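Local coordinates for Thiol:disulfide interchange protein, thioredoxin family protein (Chlorobaculum tepidum, PDB 3OR5) that probably acts as a thioredoxin-family oxidoreductase in thiol-disulfide exchange, with a likely link to the maturation of c-type cytochromes, at residues A[49-61]-A[83-95]. Sequence-based numbering, arbitrary orientation.
Sequences CRSEIPDMVQVQK and KNYMKTQGIIYPV
Tyr85 and Tyr93 lie against one flank of helix 47-63, which in this thioredoxin fold carries Cys49, the second cysteine of a probable CxxC redox motif, near its start. Tyr85 comes from helix 79-89, whose short segment crosses at -55°; a Schellman motif with Gly90 as C-prime residue then turns the chain toward strand 95-97. Tyr85 touches both Arg50 and Ile53: CE1 sits 3.7 Å from NH1 of Arg50, which is hydrogen-bonded to Thr44 O, while Ile53 CD1 lies at the ring edge by CE2. A water in the ring plane lies 2.6 Å from Tyr85 OH and donates to Arg50 O. Replacing Tyr85 with alanine would probably cost this water one of its partners and open a gap beside Arg50 and Ile53.

From helix 47-63, Gln60 sends CB and CG against Ile92 CD1, with CG at 3.6 Å. A bend at chi2 (79°) then lays the amide against Tyr93, CD lying 3.8 Å from Tyr93 CB. The amide is fixed by OE1 accepting from Phe70 N and NE2 donating to Thr69 OG1; NE2 also donates to a water, 3.1 Å away, that in turn donates to Ile92 O.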
loop_
_atom_site.group_PDB
_atom_site.type_symbol
_atom_site.label_atom_id
_atom_site.label_comp_id
_atom_site.label_asym_id
_atom_site.label_seq_id
_atom_site.Cartn_x
_atom_site.Cartn_y
_atom_site.Cartn_z
ATOM N N CYS A 49 -11.822 3.509 3.941
ATOM C CA CYS A 49 -10.579 2.867 4.490
ATOM C C CYS A 49 -10.833 1.981 5.669
ATOM O O CYS A 49 -10.247 0.883 5.790
ATOM C CB CYS A 49 -9.549 3.947 4.869
ATOM S SG CYS A 49 -9.054 5.050 3.520
ATOM N N ARG A 50 -11.745 2.366 6.589
ATOM C CA ARG A 50 -12.017 1.585 7.751
ATOM C C ARG A 50 -12.688 0.292 7.372
ATOM O O ARG A 50 -12.554 -0.726 8.088
ATOM C CB ARG A 50 -12.922 2.383 8.730
ATOM C CG ARG A 50 -12.194 3.606 9.244
ATOM C CD ARG A 50 -13.083 4.359 10.244
ATOM N NE ARG A 50 -13.282 3.633 11.498
ATOM C CZ ARG A 50 -12.458 3.714 12.537
ATOM N NH1 ARG A 50 -11.348 4.458 12.490
ATOM N NH2 ARG A 50 -12.786 3.079 13.668
ATOM N N SER A 51 -13.376 0.323 6.208
ATOM C CA SER A 51 -14.038 -0.875 5.720
ATOM C C SER A 51 -13.019 -1.852 5.126
ATOM O O SER A 51 -13.062 -3.104 5.347
ATOM C CB SER A 51 -15.038 -0.474 4.630
ATOM O OG SER A 51 -15.780 -1.655 4.342
ATOM N N GLU A 52 -12.047 -1.299 4.446
ATOM C CA GLU A 52 -11.149 -2.171 3.702
ATOM C C GLU A 52 -9.921 -2.621 4.458
ATOM O O GLU A 52 -9.364 -3.742 4.136
ATOM C CB GLU A 52 -10.807 -1.685 2.336
ATOM C CG GLU A 52 -10.011 -0.514 2.266
ATOM C CD GLU A 52 -9.599 -0.198 0.789
ATOM O OE1 GLU A 52 -10.359 -0.510 -0.179
ATOM O OE2 GLU A 52 -8.490 0.334 0.618
ATOM N N ILE A 53 -9.436 -1.781 5.386
ATOM C CA ILE A 53 -8.164 -2.187 6.051
ATOM C C ILE A 53 -8.263 -3.535 6.789
ATOM O O ILE A 53 -7.296 -4.298 6.722
ATOM C CB ILE A 53 -7.627 -1.059 6.907
ATOM C CG1 ILE A 53 -6.992 -0.024 5.935
ATOM C CG2 ILE A 53 -6.547 -1.607 7.947
ATOM C CD1 ILE A 53 -6.663 1.298 6.583
ATOM N N PRO A 54 -9.348 -3.879 7.450
ATOM C CA PRO A 54 -9.405 -5.235 8.053
ATOM C C PRO A 54 -9.315 -6.366 7.032
ATOM O O PRO A 54 -8.737 -7.450 7.341
ATOM C CB PRO A 54 -10.734 -5.259 8.805
ATOM C CG PRO A 54 -10.931 -3.784 9.156
ATOM C CD PRO A 54 -10.408 -2.972 7.989
ATOM N N ASP A 55 -9.817 -6.175 5.814
ATOM C CA ASP A 55 -9.697 -7.208 4.764
ATOM C C ASP A 55 -8.235 -7.244 4.319
ATOM O O ASP A 55 -7.754 -8.305 4.025
ATOM C CB ASP A 55 -10.592 -6.862 3.566
ATOM C CG ASP A 55 -12.117 -7.034 3.939
ATOM O OD1 ASP A 55 -12.426 -7.783 4.868
ATOM O OD2 ASP A 55 -12.995 -6.466 3.266
HETATM N N MSE A 56 -7.593 -6.090 4.219
HETATM C CA MSE A 56 -6.178 -6.019 3.845
HETATM C C MSE A 56 -5.369 -6.826 4.872
HETATM O O MSE A 56 -4.448 -7.546 4.479
HETATM C CB MSE A 56 -5.643 -4.588 3.776
HETATM C CG MSE A 56 -6.242 -3.944 2.548
HETATM SE SE MSE A 56 -5.754 -2.011 2.548
HETATM C CE MSE A 56 -3.952 -2.156 2.816
ATOM N N VAL A 57 -5.724 -6.627 6.139
ATOM C CA VAL A 57 -4.926 -7.333 7.228
ATOM C C VAL A 57 -5.134 -8.852 7.024
ATOM O O VAL A 57 -4.160 -9.630 7.141
ATOM C CB VAL A 57 -5.426 -6.871 8.605
ATOM C CG1 VAL A 57 -4.840 -7.772 9.727
ATOM C CG2 VAL A 57 -4.933 -5.446 8.839
ATOM N N GLN A 58 -6.355 -9.302 6.737
ATOM C CA GLN A 58 -6.509 -10.731 6.507
ATOM C C GLN A 58 -5.722 -11.243 5.293
ATOM O O GLN A 58 -5.131 -12.356 5.311
ATOM C CB GLN A 58 -7.983 -11.122 6.339
ATOM C CG GLN A 58 -8.165 -12.624 6.575
ATOM C CD GLN A 58 -7.826 -13.074 8.000
ATOM O OE1 GLN A 58 -8.364 -12.539 8.975
ATOM N NE2 GLN A 58 -6.886 -14.030 8.130
ATOM N N VAL A 59 -5.767 -10.485 4.195
ATOM C CA VAL A 59 -4.996 -10.867 3.015
ATOM C C VAL A 59 -3.460 -10.894 3.321
ATOM O O VAL A 59 -2.695 -11.786 2.847
ATOM C CB VAL A 59 -5.323 -9.903 1.819
ATOM C CG1 VAL A 59 -4.394 -10.174 0.617
ATOM C CG2 VAL A 59 -6.819 -10.132 1.425
ATOM N N GLN A 60 -2.988 -9.931 4.085
ATOM C CA GLN A 60 -1.575 -9.921 4.517
ATOM C C GLN A 60 -1.256 -11.264 5.218
ATOM O O GLN A 60 -0.161 -11.800 5.001
ATOM C CB GLN A 60 -1.320 -8.726 5.457
ATOM C CG GLN A 60 0.114 -8.684 5.925
ATOM C CD GLN A 60 1.041 -8.110 4.896
ATOM O OE1 GLN A 60 0.644 -7.495 3.909
ATOM N NE2 GLN A 60 2.317 -8.231 5.175
ATOM N N LYS A 61 -2.163 -11.707 6.083
ATOM C CA LYS A 61 -1.853 -12.962 6.847
ATOM C C LYS A 61 -1.748 -14.147 5.904
ATOM O O LYS A 61 -0.836 -14.982 6.097
ATOM C CB LYS A 61 -2.970 -13.196 7.835
ATOM C CG LYS A 61 -2.965 -12.142 9.002
ATOM C CD LYS A 61 -4.085 -12.375 10.001
ATOM C CE LYS A 61 -3.802 -11.346 11.050
ATOM N NZ LYS A 61 -4.958 -11.190 12.014
ATOM N N LYS A 83 -1.294 5.370 15.081
ATOM C CA LYS A 83 -0.704 4.328 15.948
ATOM C C LYS A 83 -1.804 3.560 16.713
ATOM O O LYS A 83 -1.799 2.317 16.808
ATOM C CB LYS A 83 0.229 4.993 16.985
ATOM C CG LYS A 83 0.901 4.035 18.003
ATOM C CD LYS A 83 2.277 3.657 17.501
ATOM C CE LYS A 83 3.084 2.795 18.571
ATOM N NZ LYS A 83 2.268 1.553 18.842
ATOM N N ASN A 84 -2.823 4.260 17.220
ATOM C CA ASN A 84 -3.917 3.536 17.881
ATOM C C ASN A 84 -4.771 2.679 16.960
ATOM O O ASN A 84 -5.164 1.627 17.325
ATOM C CB ASN A 84 -4.815 4.499 18.665
ATOM C CG ASN A 84 -5.445 3.800 19.830
ATOM O OD1 ASN A 84 -4.724 3.152 20.640
ATOM N ND2 ASN A 84 -6.748 3.822 19.903
ATOM N N TYR A 85 -5.020 3.114 15.719
ATOM C CA TYR A 85 -5.738 2.311 14.774
ATOM C C TYR A 85 -4.957 0.998 14.450
ATOM O O TYR A 85 -5.532 -0.075 14.357
ATOM C CB TYR A 85 -5.970 3.149 13.504
ATOM C CG TYR A 85 -6.909 2.459 12.558
ATOM C CD1 TYR A 85 -8.222 2.236 12.881
ATOM C CD2 TYR A 85 -6.427 2.056 11.285
ATOM C CE1 TYR A 85 -9.074 1.584 11.984
ATOM C CE2 TYR A 85 -7.294 1.422 10.390
ATOM C CZ TYR A 85 -8.579 1.205 10.739
ATOM O OH TYR A 85 -9.390 0.565 9.822
HETATM N N MSE A 86 -3.657 1.156 14.325
HETATM C CA MSE A 86 -2.793 -0.028 14.091
HETATM C C MSE A 86 -2.956 -1.004 15.217
HETATM O O MSE A 86 -2.972 -2.219 14.935
HETATM C CB MSE A 86 -1.327 0.403 13.901
HETATM C CG MSE A 86 -1.118 1.084 12.584
HETATM SE SE MSE A 86 0.722 1.782 12.612
HETATM C CE MSE A 86 1.657 0.162 12.469
ATOM N N LYS A 87 -3.024 -0.528 16.455
ATOM C CA LYS A 87 -3.179 -1.426 17.602
ATOM C C LYS A 87 -4.560 -2.074 17.578
ATOM O O LYS A 87 -4.717 -3.301 17.686
ATOM C CB LYS A 87 -2.888 -0.623 18.895
ATOM C CG LYS A 87 -3.089 -1.402 20.124
ATOM C CD LYS A 87 -2.658 -0.495 21.276
ATOM C CE LYS A 87 -3.713 -0.490 22.393
ATOM N NZ LYS A 87 -5.019 0.147 21.897
ATOM N N THR A 88 -5.606 -1.266 17.422
ATOM C CA THR A 88 -6.996 -1.798 17.451
ATOM C C THR A 88 -7.350 -2.766 16.337
ATOM O O THR A 88 -8.012 -3.787 16.554
ATOM C CB THR A 88 -8.069 -0.671 17.558
ATOM O OG1 THR A 88 -8.160 0.072 16.333
ATOM C CG2 THR A 88 -7.716 0.206 18.618
ATOM N N GLN A 89 -6.796 -2.549 15.147
ATOM C CA GLN A 89 -7.078 -3.382 13.993
ATOM C C GLN A 89 -6.025 -4.445 13.748
ATOM O O GLN A 89 -6.192 -5.289 12.859
ATOM C CB GLN A 89 -7.297 -2.573 12.716
ATOM C CG GLN A 89 -8.230 -1.408 12.926
ATOM C CD GLN A 89 -9.636 -1.800 13.277
ATOM O OE1 GLN A 89 -10.273 -2.556 12.562
ATOM N NE2 GLN A 89 -10.146 -1.252 14.380
ATOM N N GLY A 90 -4.988 -4.401 14.551
ATOM C CA GLY A 90 -3.876 -5.344 14.388
ATOM C C GLY A 90 -3.187 -5.294 13.035
ATOM O O GLY A 90 -3.044 -6.326 12.336
ATOM N N ILE A 91 -2.839 -4.084 12.637
ATOM C CA ILE A 91 -2.212 -3.912 11.342
ATOM C C ILE A 91 -0.776 -4.421 11.464
ATOM O O ILE A 91 0.032 -3.966 12.308
ATOM C CB ILE A 91 -2.255 -2.444 10.928
ATOM C CG1 ILE A 91 -3.728 -2.082 10.666
ATOM C CG2 ILE A 91 -1.336 -2.257 9.648
ATOM C CD1 ILE A 91 -3.825 -0.569 10.326
ATOM N N ILE A 92 -0.485 -5.410 10.630
ATOM C CA ILE A 92 0.746 -6.161 10.685
ATOM C C ILE A 92 1.647 -5.937 9.486
ATOM O O ILE A 92 2.582 -6.702 9.251
ATOM C CB ILE A 92 0.365 -7.624 10.710
ATOM C CG1 ILE A 92 -0.657 -7.951 9.534
ATOM C CG2 ILE A 92 -0.051 -7.838 12.203
ATOM C CD1 ILE A 92 -0.953 -9.444 9.229
ATOM N N TYR A 93 1.333 -4.936 8.675
ATOM C CA TYR A 93 2.228 -4.552 7.548
ATOM C C TYR A 93 2.796 -3.153 7.809
ATOM O O TYR A 93 2.247 -2.423 8.668
ATOM C CB TYR A 93 1.485 -4.630 6.250
ATOM C CG TYR A 93 0.173 -3.911 6.226
ATOM C CD1 TYR A 93 0.155 -2.520 5.956
ATOM C CD2 TYR A 93 -0.995 -4.573 6.351
ATOM C CE1 TYR A 93 -1.130 -1.806 5.879
ATOM C CE2 TYR A 93 -2.240 -3.927 6.289
ATOM C CZ TYR A 93 -2.294 -2.523 6.007
ATOM O OH TYR A 93 -3.533 -1.813 5.916
ATOM N N PRO A 94 3.837 -2.728 7.128
ATOM C CA PRO A 94 4.456 -1.437 7.440
ATOM C C PRO A 94 3.509 -0.289 7.154
ATOM O O PRO A 94 2.873 -0.254 6.088
ATOM C CB PRO A 94 5.651 -1.335 6.497
ATOM C CG PRO A 94 5.913 -2.781 6.169
ATOM C CD PRO A 94 4.593 -3.466 6.112
ATOM N N VAL A 95 3.474 0.647 8.075
ATOM C CA VAL A 95 2.730 1.895 7.830
ATOM C C VAL A 95 3.513 3.100 8.214
ATOM O O VAL A 95 4.089 3.144 9.317
ATOM C CB VAL A 95 1.502 1.847 8.774
ATOM C CG1 VAL A 95 0.698 3.253 8.730
ATOM C CG2 VAL A 95 0.455 0.712 8.455
HETATM O O HOH W 1 -11.639 -0.337 10.681
HETATM O O HOH W 2 2.998 -9.238 8.004
HETATM O O HOH W 3 -3.721 -8.798 13.227
#